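Local coordinates for protein Phi class glutathione transferase GSTF1 (Populus tremula x Populus tremuloides, PDB 4RI6) that probably catalyses the conjugation of glutathione to electrophilic halide compounds in detoxification, and binds glutathione, at residues A[15-20]-A[206-211]; A[57-62]-A[73-78]; A[172-177]-A[194-199]. One frame throughout, in Å; residues are numbered along the deposited sequence.

Contact 1: residues A[15-20]-A[206-211]; sequences AVSRVL and KKVLEM. With GSH (glutathione), chain C.
S17, L20, V208 and M211 meet without any flat side chain among them; the one flat group nearby, the R18 guanidinium, departs from the other face of helix 14-25 and sits obliquely to carboxylate atom O11 of the bound glutathione. Its NH1 donates to the OG of S69, which itself bonds to the glutathione, and its NE bonds to S168, so R18 belongs to the second shell of the site. A15, also on the glutathione side, has its CB 3.8 Å from O11 of the ligand.

V208 and L20 share most of the contact; the two methyls of V208 are divided between S17 and L20. CG1, anti to the backbone N (chi1 172°), reaches S17 at 3.7 Å from OG, while CG2 of V208 lies 3.9 Å from CB of L20. The axes of the two segments are 10.0 Å apart and run at 134°, closer to antiparallel than to parallel. This is the interdomain seam of the glutathione transferase fold: the first helix of the thioredoxin-like domain lies against the last helix of the chain, 203-214, which packs back across from the helical domain.

One turn beyond V208, M211 bends at its last torsion (chi3 69°), bringing CE to 3.9 Å from CD1 of L20, the two side chains passing at a slant. Both also touch F30 of strand 30-33. The polar end of S17 is satisfied elsewhere: OG is hydrogen-bonded to R212 NH2 and to the carbonyl O of S13, a glutathione-binding residue.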
loop_
_atom_site.group_PDB
_atom_site.type_symbol
_atom_site.label_atom_id
_atom_site.label_comp_id
_atom_site.label_asym_id
_atom_site.label_seq_id
_atom_site.Cartn_x
_atom_site.Cartn_y
_atom_site.Cartn_z
ATOM N N ALA A 15 -11.929 -1.844 5.539
ATOM C CA ALA A 15 -11.144 -0.619 5.574
ATOM C C ALA A 15 -11.631 0.349 6.652
ATOM O O ALA A 15 -10.835 1.010 7.305
ATOM C CB ALA A 15 -11.151 0.049 4.203
ATOM N N VAL A 16 -12.938 0.453 6.843
ATOM C CA VAL A 16 -13.452 1.229 7.977
ATOM C C VAL A 16 -12.966 0.632 9.315
ATOM O O VAL A 16 -12.561 1.348 10.221
ATOM C CB VAL A 16 -15.010 1.287 7.975
ATOM C CG1 VAL A 16 -15.537 1.981 9.244
ATOM C CG2 VAL A 16 -15.529 2.002 6.709
ATOM N N SER A 17 -13.026 -0.687 9.429
ATOM C CA SER A 17 -12.609 -1.374 10.653
ATOM C C SER A 17 -11.152 -1.098 11.005
ATOM O O SER A 17 -10.801 -0.952 12.176
ATOM C CB SER A 17 -12.832 -2.891 10.519
ATOM O OG SER A 17 -14.214 -3.199 10.603
ATOM N N ARG A 18 -10.308 -1.031 9.988
ATOM C CA ARG A 18 -8.908 -0.688 10.171
ATOM C C ARG A 18 -8.788 0.680 10.829
ATOM O O ARG A 18 -8.028 0.865 11.775
ATOM C CB ARG A 18 -8.177 -0.714 8.828
ATOM C CG ARG A 18 -6.715 -0.327 8.911
ATOM C CD ARG A 18 -6.005 -0.377 7.547
ATOM N NE ARG A 18 -5.961 -1.760 7.118
ATOM C CZ ARG A 18 -6.749 -2.321 6.214
ATOM N NH1 ARG A 18 -7.649 -1.614 5.538
ATOM N NH2 ARG A 18 -6.625 -3.614 5.993
ATOM N N VAL A 19 -9.558 1.642 10.346
ATOM C CA VAL A 19 -9.488 2.975 10.919
ATOM C C VAL A 19 -10.051 3.006 12.346
ATOM O O VAL A 19 -9.471 3.638 13.237
ATOM C CB VAL A 19 -10.223 3.993 10.014
ATOM C CG1 VAL A 19 -10.349 5.342 10.689
ATOM C CG2 VAL A 19 -9.489 4.141 8.703
ATOM N N LEU A 20 -11.175 2.328 12.566
ATOM C CA LEU A 20 -11.800 2.321 13.879
ATOM C C LEU A 20 -10.883 1.729 14.924
ATOM O O LEU A 20 -10.771 2.254 16.031
ATOM C CB LEU A 20 -13.122 1.545 13.856
ATOM C CG LEU A 20 -14.246 2.149 13.022
ATOM C CD1 LEU A 20 -15.477 1.274 13.078
ATOM C CD2 LEU A 20 -14.601 3.536 13.530
ATOM N N LYS A 206 -11.995 -6.150 19.790
ATOM C CA LYS A 206 -13.274 -6.604 20.321
ATOM C C LYS A 206 -14.328 -5.499 20.251
ATOM O O LYS A 206 -15.499 -5.771 19.966
ATOM C CB LYS A 206 -13.123 -7.079 21.764
ATOM C CG LYS A 206 -12.282 -8.309 21.912
ATOM C CD LYS A 206 -12.138 -8.603 23.379
ATOM C CE LYS A 206 -11.496 -9.902 23.643
ATOM N NZ LYS A 206 -11.452 -10.060 25.125
ATOM N N LYS A 207 -13.914 -4.259 20.495
ATOM C CA LYS A 207 -14.860 -3.150 20.458
ATOM C C LYS A 207 -15.342 -2.906 19.032
ATOM O O LYS A 207 -16.516 -2.637 18.822
ATOM C CB LYS A 207 -14.242 -1.888 21.056
ATOM C CG LYS A 207 -14.040 -2.000 22.550
ATOM C CD LYS A 207 -13.518 -0.742 23.203
ATOM C CE LYS A 207 -13.292 -0.964 24.690
ATOM N NZ LYS A 207 -13.296 0.312 25.451
ATOM N N VAL A 208 -14.452 -3.036 18.057
ATOM C CA VAL A 208 -14.861 -2.880 16.683
ATOM C C VAL A 208 -15.882 -3.949 16.299
ATOM O O VAL A 208 -16.902 -3.644 15.688
ATOM C CB VAL A 208 -13.649 -2.944 15.726
ATOM C CG1 VAL A 208 -14.113 -2.973 14.268
ATOM C CG2 VAL A 208 -12.700 -1.758 15.972
ATOM N N LEU A 209 -15.614 -5.204 16.635
ATOM C CA LEU A 209 -16.553 -6.270 16.311
ATOM C C LEU A 209 -17.908 -6.049 16.982
ATOM O O LEU A 209 -18.960 -6.338 16.402
ATOM C CB LEU A 209 -15.989 -7.622 16.721
ATOM C CG LEU A 209 -14.770 -8.088 15.949
ATOM C CD1 LEU A 209 -14.320 -9.413 16.499
ATOM C CD2 LEU A 209 -15.060 -8.207 14.464
ATOM N N GLU A 210 -17.910 -5.523 18.193
ATOM C CA GLU A 210 -19.196 -5.279 18.833
ATOM C C GLU A 210 -19.912 -4.112 18.149
ATOM O O GLU A 210 -21.134 -4.144 17.986
ATOM C CB GLU A 210 -19.034 -5.010 20.329
ATOM C CG GLU A 210 -20.372 -4.883 21.096
ATOM C CD GLU A 210 -21.256 -6.150 21.077
ATOM O OE1 GLU A 210 -20.753 -7.278 20.835
ATOM O OE2 GLU A 210 -22.480 -6.007 21.317
ATOM N N MET A 211 -19.157 -3.105 17.721
ATOM C CA MET A 211 -19.769 -1.980 17.010
ATOM C C MET A 211 -20.479 -2.513 15.786
ATOM O O MET A 211 -21.584 -2.084 15.454
ATOM C CB MET A 211 -18.753 -0.931 16.577
ATOM C CG MET A 211 -18.168 -0.091 17.689
ATOM S SD MET A 211 -16.863 0.990 17.070
ATOM C CE MET A 211 -17.834 2.122 16.080
HETATM N N1 GSH C . -7.909 1.026 -0.478
HETATM C CA1 GSH C . -9.081 1.579 0.177
HETATM C C1 GSH C . -8.889 1.891 1.647
HETATM O O11 GSH C . -8.118 1.166 2.244
HETATM O O12 GSH C . -9.458 2.854 2.211
HETATM C CB1 GSH C . -10.086 0.462 0.022
HETATM C CG1 GSH C . -11.467 1.041 0.100
HETATM C CD1 GSH C . -12.471 -0.013 -0.266
HETATM O OE1 GSH C . -12.315 -0.804 -1.175
HETATM N N2 GSH C . -13.547 0.043 0.488
HETATM C CA2 GSH C . -14.707 -0.786 0.379
HETATM C C2 GSH C . -15.758 0.015 -0.339
HETATM O O2 GSH C . -15.806 1.207 -0.138
HETATM C CB2 GSH C . -15.084 -1.150 1.820
HETATM S SG2 GSH C . -14.233 -2.632 2.407
HETATM N N3 GSH C . -16.584 -0.657 -1.149
HETATM C CA3 GSH C . -17.692 -0.031 -1.837
HETATM C C3 GSH C . -17.351 0.359 -3.251
HETATM O O31 GSH C . -16.182 0.196 -3.659
HETATM O O32 GSH C . -18.257 0.834 -3.962
#

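Contact 2: residues A[57-62]-A[73-78]; sequences PAFKDE and CRYICD
F59, two residues after the cis-proline P57, is the first residue of 57-62 to meet helix 69-79. Its CG stands anti to the backbone N (chi1 168°), which sends the ring from the strand toward the helix. There it meets Y75 at a steep but oblique tilt: the planes stand at 75° with centroids 5.5 Å apart, and CE1 of F59 approaches CE2 of Y75 to 3.6 Å. On another side of the phenylalanine ring, CE2 lies 4.2 Å from CG1 of I76, a looser apolar touch. V5 and I7 of the neighbouring strand also pack on F59, and I76 in turn reaches L23 of helix 14-25.

The next contact comes at D61, where the strand has ended. D61 comes at Y75 from the opposite direction, and the phenol OH donates a 2.7 Å hydrogen bond to the syn lone pair of D61 OD2. OD2 sits at the edge of the tyrosine ring, near its plane, with the carboxylate turned 66° from that plane; it also lies at the edge of the F59 ring. The same oxygen takes a salt bridge from K79, while OD1 accepts the backbone N-H groups of S63 and I64, fixing the turn into strand 65-67.

Strands 58-60 and 65-67 with helix 69-79 form the beta-beta-alpha half of the thioredoxin fold. L94 of the second subunit packs on Y75, which places this helix at the subunit interface. Chemically, apolar ring packing gives way to a polar end in which both carboxylate oxygens of D61 are gripped. With K79 and the phenol beside it, the aspartate is probably kept ionised.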
loop_
_atom_site.group_PDB
_atom_site.type_symbol
_atom_site.label_atom_id
_atom_site.label_comp_id
_atom_site.label_asym_id
_atom_site.label_seq_id
_atom_site.Cartn_x
_atom_site.Cartn_y
_atom_site.Cartn_z
ATOM N N PRO A 57 -13.253 4.009 3.899
ATOM C CA PRO A 57 -13.716 5.192 4.613
ATOM C C PRO A 57 -13.211 6.506 4.062
ATOM O O PRO A 57 -12.316 6.551 3.224
ATOM C CB PRO A 57 -13.134 4.973 6.010
ATOM C CG PRO A 57 -11.841 4.365 5.733
ATOM C CD PRO A 57 -12.081 3.414 4.582
ATOM N N ALA A 58 -13.800 7.578 4.575
ATOM C CA ALA A 58 -13.208 8.905 4.500
ATOM C C ALA A 58 -13.078 9.449 5.918
ATOM O O ALA A 58 -13.787 9.014 6.836
ATOM C CB ALA A 58 -14.039 9.832 3.619
ATOM N N PHE A 59 -12.181 10.409 6.081
ATOM C CA PHE A 59 -11.838 10.987 7.359
ATOM C C PHE A 59 -11.894 12.509 7.254
ATOM O O PHE A 59 -11.414 13.070 6.259
ATOM C CB PHE A 59 -10.431 10.528 7.762
ATOM C CG PHE A 59 -9.858 11.281 8.915
ATOM C CD1 PHE A 59 -9.310 12.535 8.746
ATOM C CD2 PHE A 59 -9.841 10.717 10.180
ATOM C CE1 PHE A 59 -8.795 13.231 9.823
ATOM C CE2 PHE A 59 -9.308 11.395 11.248
ATOM C CZ PHE A 59 -8.782 12.653 11.073
ATOM N N LYS A 60 -12.466 13.169 8.269
ATOM C CA LYS A 60 -12.390 14.625 8.410
ATOM C C LYS A 60 -12.040 15.026 9.839
ATOM O O LYS A 60 -12.569 14.465 10.791
ATOM C CB LYS A 60 -13.719 15.315 8.043
ATOM C CG LYS A 60 -14.241 15.113 6.637
ATOM C CD LYS A 60 -15.490 15.979 6.440
ATOM C CE LYS A 60 -16.131 15.782 5.079
ATOM N NZ LYS A 60 -17.313 16.653 4.918
ATOM N N ASP A 61 -11.148 16.000 9.986
ATOM C CA ASP A 61 -11.056 16.757 11.225
ATOM C C ASP A 61 -10.994 18.254 10.874
ATOM O O ASP A 61 -11.225 18.616 9.722
ATOM C CB ASP A 61 -9.869 16.284 12.098
ATOM C CG ASP A 61 -8.499 16.554 11.488
ATOM O OD1 ASP A 61 -8.373 17.327 10.509
ATOM O OD2 ASP A 61 -7.513 16.000 12.022
ATOM N N GLU A 62 -10.709 19.110 11.853
ATOM C CA GLU A 62 -10.734 20.556 11.628
ATOM C C GLU A 62 -9.717 20.945 10.543
ATOM O O GLU A 62 -9.880 21.966 9.868
ATOM C CB GLU A 62 -10.461 21.328 12.940
ATOM C CG GLU A 62 -11.338 20.898 14.139
ATOM C CD GLU A 62 -11.589 22.009 15.185
ATOM O OE1 GLU A 62 -12.759 22.157 15.627
ATOM O OE2 GLU A 62 -10.626 22.719 15.580
ATOM N N CYS A 73 -4.790 6.211 8.851
ATOM C CA CYS A 73 -4.246 5.680 10.093
ATOM C C CYS A 73 -2.871 6.261 10.381
ATOM O O CYS A 73 -2.551 6.541 11.529
ATOM C CB CYS A 73 -4.186 4.157 10.041
ATOM S SG CYS A 73 -5.817 3.373 10.107
ATOM N N ARG A 74 -2.055 6.468 9.347
ATOM C CA ARG A 74 -0.759 7.077 9.590
ATOM C C ARG A 74 -0.929 8.509 10.098
ATOM O O ARG A 74 -0.196 8.958 10.964
ATOM C CB ARG A 74 0.120 7.050 8.330
ATOM C CG ARG A 74 0.882 5.750 8.207
ATOM C CD ARG A 74 1.953 5.759 7.135
ATOM N NE ARG A 74 1.360 5.743 5.828
ATOM C CZ ARG A 74 1.117 4.655 5.098
ATOM N NH1 ARG A 74 1.440 3.441 5.491
ATOM N NH2 ARG A 74 0.558 4.794 3.929
ATOM N N TYR A 75 -1.897 9.231 9.557
ATOM C CA TYR A 75 -2.149 10.595 10.013
ATOM C C TYR A 75 -2.566 10.592 11.479
ATOM O O TYR A 75 -2.065 11.374 12.281
ATOM C CB TYR A 75 -3.227 11.258 9.161
ATOM C CG TYR A 75 -3.699 12.578 9.709
ATOM C CD1 TYR A 75 -2.873 13.697 9.666
ATOM C CD2 TYR A 75 -4.964 12.711 10.272
ATOM C CE1 TYR A 75 -3.283 14.893 10.147
ATOM C CE2 TYR A 75 -5.386 13.915 10.769
ATOM C CZ TYR A 75 -4.536 15.004 10.708
ATOM O OH TYR A 75 -4.933 16.228 11.184
ATOM N N ILE A 76 -3.476 9.691 11.825
ATOM C CA ILE A 76 -3.946 9.576 13.200
ATOM C C ILE A 76 -2.766 9.308 14.134
ATOM O O ILE A 76 -2.618 9.943 15.178
ATOM C CB ILE A 76 -5.003 8.453 13.317
ATOM C CG1 ILE A 76 -6.301 8.863 12.629
ATOM C CG2 ILE A 76 -5.286 8.106 14.783
ATOM C CD1 ILE A 76 -7.279 7.733 12.401
ATOM N N CYS A 77 -1.912 8.372 13.748
ATOM C CA CYS A 77 -0.767 8.025 14.572
ATOM C C CYS A 77 0.224 9.197 14.695
ATOM O O CYS A 77 0.840 9.400 15.752
ATOM C CB CYS A 77 -0.095 6.771 14.007
ATOM S SG CYS A 77 -1.067 5.245 14.278
ATOM N N ASP A 78 0.342 9.988 13.636
ATOM C CA ASP A 78 1.220 11.151 13.640
ATOM C C ASP A 78 0.654 12.276 14.513
ATOM O O ASP A 78 1.319 12.785 15.423
ATOM C CB ASP A 78 1.410 11.640 12.202
ATOM C CG ASP A 78 2.693 12.423 12.002
ATOM O OD1 ASP A 78 3.282 12.896 12.993
ATOM O OD2 ASP A 78 3.099 12.584 10.829
#

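Contact 3: residues A[172-177]-A[194-199]; sequences NGDYLV and RWWTEI
Apolar contact is centred on W196, whose indole reaches across to helix 164-179 and meets it in two ways. V177 lies over one face: its CG2 makes a CH-pi contact, 4.1 Å from the centroid of the five-membered ring and 22° off the normal, while CG1 of V177 comes within 3.8 Å of NE1 of W196. The side chain of D174, by contrast, meets the indole at its edge, with CB in the ring plane and 3.8 Å from CZ2. With CG anti to the backbone N (chi1 -179°), the tryptophan is extended from its own helix, and the six-membered end leads.

Backbone contact is close at that end. CH2 of W196 approaches N of D174 to 3.2 Å and C of G173 to 3.4 Å, the ring set obliquely to the peptide link. G173 makes room for it, since a CB on this residue would collide with CZ3. Replacing W196 by an alanine would probably leave a gap beside G173 and D174 and deprive V177 of the ring face its CG2 rests on.

No hydrogen bond joins the two segments; the nearby polar groups pair with residues beyond them. OD2 of D174 accepts a hydrogen bond from NE1 of W205, and NE1 of W195 bonds to D166, linking the same two helices outside the segments.

The segments 172-177 and 194-199 cross steeply, their axes at 108° and 11.6 Å apart at closest approach, joining parts of the all-helical C-terminal domain characteristic of glutathione transferases.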
loop_
_atom_site.group_PDB
_atom_site.type_symbol
_atom_site.label_atom_id
_atom_site.label_comp_id
_atom_site.label_asym_id
_atom_site.label_seq_id
_atom_site.Cartn_x
_atom_site.Cartn_y
_atom_site.Cartn_z
ATOM N N ASN A 172 -9.276 -8.402 7.320
ATOM C CA ASN A 172 -9.465 -9.532 6.420
ATOM C C ASN A 172 -9.273 -10.842 7.163
ATOM O O ASN A 172 -9.975 -11.820 6.907
ATOM C CB ASN A 172 -8.527 -9.462 5.219
ATOM C CG ASN A 172 -8.972 -8.434 4.207
ATOM O OD1 ASN A 172 -10.126 -8.015 4.201
ATOM N ND2 ASN A 172 -8.069 -8.037 3.336
ATOM N N GLY A 173 -8.307 -10.877 8.071
ATOM C CA GLY A 173 -8.064 -12.077 8.842
ATOM C C GLY A 173 -9.294 -12.513 9.612
ATOM O O GLY A 173 -9.660 -13.695 9.611
ATOM N N ASP A 174 -9.973 -11.561 10.244
ATOM C CA ASP A 174 -11.074 -11.914 11.129
ATOM C C ASP A 174 -12.234 -12.454 10.307
ATOM O O ASP A 174 -12.890 -13.417 10.707
ATOM C CB ASP A 174 -11.516 -10.704 11.979
ATOM C CG ASP A 174 -12.334 -11.116 13.212
ATOM O OD1 ASP A 174 -13.519 -11.415 13.040
ATOM O OD2 ASP A 174 -11.797 -11.177 14.344
ATOM N N TYR A 175 -12.483 -11.867 9.137
ATOM C CA TYR A 175 -13.569 -12.386 8.320
ATOM C C TYR A 175 -13.250 -13.800 7.840
ATOM O O TYR A 175 -14.122 -14.671 7.842
ATOM C CB TYR A 175 -13.845 -11.471 7.127
ATOM C CG TYR A 175 -14.879 -10.380 7.368
ATOM C CD1 TYR A 175 -16.169 -10.683 7.764
ATOM C CD2 TYR A 175 -14.564 -9.044 7.149
ATOM C CE1 TYR A 175 -17.106 -9.673 7.958
ATOM C CE2 TYR A 175 -15.491 -8.035 7.339
ATOM C CZ TYR A 175 -16.768 -8.362 7.740
ATOM O OH TYR A 175 -17.729 -7.390 7.931
ATOM N N LEU A 176 -12.012 -14.045 7.429
ATOM C CA LEU A 176 -11.666 -15.384 6.967
ATOM C C LEU A 176 -11.766 -16.395 8.109
ATOM O O LEU A 176 -12.338 -17.470 7.934
ATOM C CB LEU A 176 -10.258 -15.407 6.353
ATOM C CG LEU A 176 -10.183 -14.642 5.028
ATOM C CD1 LEU A 176 -8.757 -14.566 4.530
ATOM C CD2 LEU A 176 -11.110 -15.275 3.959
ATOM N N VAL A 177 -11.235 -16.054 9.279
ATOM C CA VAL A 177 -11.226 -17.007 10.395
ATOM C C VAL A 177 -12.629 -17.298 10.922
ATOM O O VAL A 177 -12.953 -18.444 11.231
ATOM C CB VAL A 177 -10.318 -16.505 11.552
ATOM C CG1 VAL A 177 -10.450 -17.363 12.787
ATOM C CG2 VAL A 177 -8.868 -16.517 11.115
ATOM N N ARG A 194 -0.935 -18.440 17.004
ATOM C CA ARG A 194 -0.615 -17.753 18.257
ATOM C C ARG A 194 -0.785 -16.246 18.093
ATOM O O ARG A 194 -1.458 -15.567 18.893
ATOM C CB ARG A 194 0.815 -18.063 18.683
ATOM C CG ARG A 194 1.238 -17.374 19.957
ATOM C CD ARG A 194 2.721 -17.195 20.010
ATOM N NE ARG A 194 3.165 -16.142 19.090
ATOM C CZ ARG A 194 4.160 -16.258 18.228
ATOM N NH1 ARG A 194 4.811 -17.410 18.081
ATOM N NH2 ARG A 194 4.486 -15.219 17.478
ATOM N N TRP A 195 -0.143 -15.736 17.054
ATOM C CA TRP A 195 -0.217 -14.335 16.702
ATOM C C TRP A 195 -1.668 -13.905 16.497
ATOM O O TRP A 195 -2.095 -12.906 17.063
ATOM C CB TRP A 195 0.602 -14.116 15.442
ATOM C CG TRP A 195 0.428 -12.831 14.702
ATOM C CD1 TRP A 195 0.928 -11.609 15.040
ATOM C CD2 TRP A 195 -0.213 -12.663 13.432
ATOM N NE1 TRP A 195 0.620 -10.687 14.066
ATOM C CE2 TRP A 195 -0.080 -11.306 13.069
ATOM C CE3 TRP A 195 -0.893 -13.526 12.574
ATOM C CZ2 TRP A 195 -0.593 -10.790 11.865
ATOM C CZ3 TRP A 195 -1.415 -13.011 11.382
ATOM C CH2 TRP A 195 -1.249 -11.654 11.041
ATOM N N TRP A 196 -2.411 -14.668 15.695
ATOM C CA TRP A 196 -3.808 -14.354 15.430
ATOM C C TRP A 196 -4.609 -14.267 16.739
ATOM O O TRP A 196 -5.439 -13.357 16.938
ATOM C CB TRP A 196 -4.463 -15.381 14.496
ATOM C CG TRP A 196 -5.869 -14.953 14.279
ATOM C CD1 TRP A 196 -6.984 -15.543 14.764
ATOM C CD2 TRP A 196 -6.302 -13.767 13.606
ATOM N NE1 TRP A 196 -8.088 -14.819 14.429
ATOM C CE2 TRP A 196 -7.700 -13.713 13.723
ATOM C CE3 TRP A 196 -5.645 -12.745 12.922
ATOM C CZ2 TRP A 196 -8.451 -12.687 13.178
ATOM C CZ3 TRP A 196 -6.391 -11.735 12.380
ATOM C CH2 TRP A 196 -7.779 -11.714 12.506
ATOM N N THR A 197 -4.355 -15.216 17.631
ATOM C CA THR A 197 -5.035 -15.243 18.912
ATOM C C THR A 197 -4.701 -13.986 19.698
ATOM O O THR A 197 -5.588 -13.351 20.250
ATOM C CB THR A 197 -4.646 -16.497 19.701
ATOM O OG1 THR A 197 -5.022 -17.663 18.961
ATOM C CG2 THR A 197 -5.349 -16.540 21.015
ATOM N N GLU A 198 -3.431 -13.597 19.732
ATOM C CA GLU A 198 -3.067 -12.413 20.505
ATOM C C GLU A 198 -3.674 -11.151 19.939
ATOM O O GLU A 198 -4.188 -10.328 20.676
ATOM C CB GLU A 198 -1.549 -12.232 20.589
ATOM C CG GLU A 198 -0.822 -13.338 21.336
ATOM C CD GLU A 198 0.345 -12.796 22.122
ATOM O OE1 GLU A 198 1.510 -13.161 21.828
ATOM O OE2 GLU A 198 0.093 -12.000 23.061
ATOM N N ILE A 199 -3.617 -10.973 18.628
ATOM C CA ILE A 199 -4.037 -9.687 18.092
ATOM C C ILE A 199 -5.563 -9.578 18.015
ATOM O O ILE A 199 -6.110 -8.487 18.229
ATOM C CB ILE A 199 -3.378 -9.387 16.714
ATOM C CG1 ILE A 199 -3.811 -10.345 15.602
ATOM C CG2 ILE A 199 -1.875 -9.365 16.885
ATOM C CD1 ILE A 199 -3.323 -9.900 14.187
#

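All three contacts are largely buried, and each holds a different part of the fold. Contact 2 stays within the thioredoxin-like domain and contact 3 within the helical one, about 25 Å apart between centres on opposite sides of the chain's centre; contact 1 joins the two domains. It touches both others: A15 and V19 pack on P57, and L209 on D174. Each contact has three buried residues and one partly exposed one (M211, D61, V177); only in contact 2 does that residue carry a hydrogen bond across the segments. Contact 1 is mainly aliphatic with one serine, and contact 3 sets an indole against backbone, a valine and an aspartate.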